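PDB 6KHO: tryptophan decarboxylase 1 from Oryza sativa subsp. japonica, which decarboxylates L-tryptophan to tryptamine and 5-hydroxy-L-tryptophan to serotonin, using pyridoxal 5'-phosphate as cofactor. Local coordinates for the interface of chains A and B. Numbering follows the deposited sequence. Chains: chain A/B, Tryptophan decarboxylase 1.

The interface of chains A and B. Residues chain A 57-62; chain B 129, 133, 137, 159, 369-370.
The carboxylate of B:Glu137 carries much of the polar contact in this patch of the homodimer interface, capping the start of a short helix in chain A. Its OE2 accepts a hydrogen bond from the backbone N of A:Gly60 at 2.7 Å on the syn lone pair, nearly straight (173° at H). OE1 accepts one from the backbone N of A:Leu62 at 3.1 Å, met from above the carboxylate plane. Within chain B, the indole NE1 of B:Trp129 donates a hydrogen bond to the anti lone pair of the same OE2 at 3.0 Å, so two donors hold that oxygen and fix the carboxylate's rotation; the helix start would probably favour its charged form. An alanine here, lacking the carboxylate, would probably loosen the hold on the start of the chain A helix and leave B:Trp129 less firmly set. Next to it, NH1 of B:Arg159 donates a hydrogen bond to the carbonyl O of A:Gly60 edge-on at 2.6 Å, lying in the planes of both groups.

Packing completes the patch. A:Pro59 lays its CG over one face of the B:Trp129 indole, toward the rim, 3.8 Å from CZ2, while B:Pro133 backs the opposite face. The CB rim of the A:Pro59 ring meets CB of B:Glu369 at 3.5 Å. CB and CD2 of A:Leu62 lie against CB of B:Glu137, the side chains running in opposite directions (CB to CB 3.7 Å).

Chain A contributes the loop leading into helix 61-65 and its first turn; chain B offers helix 133-149 and loops. The contact's centre lies about 37 Å from A:Tyr359, the active-site proton donor, and two-fold symmetry repeats the contact.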
# COMPACT_ATOMS: atom_id res chain seq x y z
N VAL A 57 -24.54 14.97 1.21
CA VAL A 57 -24.91 13.93 2.16
C VAL A 57 -24.41 14.34 3.53
O VAL A 57 -23.49 15.16 3.67
CB VAL A 57 -24.35 12.53 1.78
CG1 VAL A 57 -24.85 12.08 0.41
CG2 VAL A 57 -22.82 12.56 1.81
N LYS A 58 -25.02 13.77 4.56
CA LYS A 58 -24.58 13.97 5.92
C LYS A 58 -23.73 12.80 6.39
O LYS A 58 -23.91 11.67 5.92
CB LYS A 58 -25.78 14.11 6.87
CG LYS A 58 -26.67 15.30 6.57
CD LYS A 58 -28.08 15.07 7.11
CE LYS A 58 -28.14 15.30 8.61
NZ LYS A 58 -29.56 15.32 9.06
N PRO A 59 -22.79 13.04 7.29
CA PRO A 59 -22.03 11.93 7.89
C PRO A 59 -22.97 10.88 8.46
O PRO A 59 -23.92 11.20 9.19
CB PRO A 59 -21.21 12.62 8.99
CG PRO A 59 -21.09 14.03 8.54
CD PRO A 59 -22.34 14.35 7.78
N GLY A 60 -22.72 9.62 8.11
CA GLY A 60 -23.53 8.51 8.60
C GLY A 60 -24.60 8.03 7.65
O GLY A 60 -25.26 7.03 7.95
N TYR A 61 -24.79 8.68 6.50
CA TYR A 61 -25.87 8.31 5.61
C TYR A 61 -25.73 6.88 5.10
O TYR A 61 -26.74 6.20 4.86
CB TYR A 61 -25.94 9.29 4.43
CG TYR A 61 -25.09 8.87 3.26
CD1 TYR A 61 -23.74 9.21 3.20
CD2 TYR A 61 -25.63 8.14 2.21
CE1 TYR A 61 -22.96 8.83 2.12
CE2 TYR A 61 -24.86 7.75 1.13
CZ TYR A 61 -23.53 8.09 1.09
OH TYR A 61 -22.77 7.69 0.02
N LEU A 62 -24.49 6.39 4.93
CA LEU A 62 -24.28 5.17 4.16
C LEU A 62 -24.83 3.95 4.89
O LEU A 62 -25.59 3.16 4.30
CB LEU A 62 -22.80 4.97 3.83
CG LEU A 62 -22.64 3.86 2.78
CD1 LEU A 62 -23.32 4.27 1.48
CD2 LEU A 62 -21.17 3.49 2.53
N TRP B 129 -12.78 12.71 5.04
CA TRP B 129 -14.18 12.39 4.73
C TRP B 129 -14.70 13.26 3.59
O TRP B 129 -15.32 12.76 2.64
CB TRP B 129 -15.04 12.55 5.99
CG TRP B 129 -16.50 12.23 5.81
CD1 TRP B 129 -17.11 11.03 6.04
CD2 TRP B 129 -17.53 13.13 5.39
NE1 TRP B 129 -18.46 11.13 5.79
CE2 TRP B 129 -18.74 12.41 5.39
CE3 TRP B 129 -17.54 14.49 5.03
CZ2 TRP B 129 -19.95 12.99 5.02
CZ3 TRP B 129 -18.75 15.06 4.67
CH2 TRP B 129 -19.94 14.31 4.67
N PRO B 133 -17.04 11.46 0.73
CA PRO B 133 -17.79 10.87 1.85
C PRO B 133 -18.11 9.41 1.67
O PRO B 133 -17.96 8.63 2.62
CB PRO B 133 -19.06 11.73 1.91
CG PRO B 133 -18.59 13.07 1.40
CD PRO B 133 -17.63 12.73 0.28
N GLU B 137 -17.09 6.34 4.36
CA GLU B 137 -18.17 5.60 5.01
C GLU B 137 -18.20 4.14 4.58
O GLU B 137 -18.49 3.25 5.40
CB GLU B 137 -19.51 6.27 4.73
CG GLU B 137 -19.51 7.71 5.14
CD GLU B 137 -20.74 8.13 5.90
OE1 GLU B 137 -21.72 7.34 6.00
OE2 GLU B 137 -20.71 9.28 6.39
N ARG B 159 -19.51 2.19 14.25
CA ARG B 159 -20.96 2.29 14.40
C ARG B 159 -21.51 0.96 14.89
O ARG B 159 -20.99 -0.11 14.55
CB ARG B 159 -21.64 2.71 13.09
CG ARG B 159 -21.27 4.11 12.62
CD ARG B 159 -22.14 4.63 11.49
NE ARG B 159 -23.58 4.56 11.78
CZ ARG B 159 -24.53 5.10 11.02
NH1 ARG B 159 -24.21 5.76 9.92
NH2 ARG B 159 -25.82 4.99 11.35
N GLU B 369 -17.31 12.90 11.90
CA GLU B 369 -18.34 12.10 12.57
C GLU B 369 -18.18 10.62 12.27
O GLU B 369 -18.20 9.80 13.18
CB GLU B 369 -19.74 12.55 12.17
CG GLU B 369 -20.43 13.46 13.16
CD GLU B 369 -20.05 14.91 12.96
OE1 GLU B 369 -20.73 15.79 13.53
OE2 GLU B 369 -19.07 15.18 12.22
N VAL B 370 -18.06 10.29 10.99
CA VAL B 370 -17.91 8.90 10.54
C VAL B 370 -16.60 8.84 9.75
O VAL B 370 -16.55 9.24 8.58
CB VAL B 370 -19.09 8.42 9.69
CG1 VAL B 370 -18.81 7.02 9.12
CG2 VAL B 370 -20.37 8.41 10.54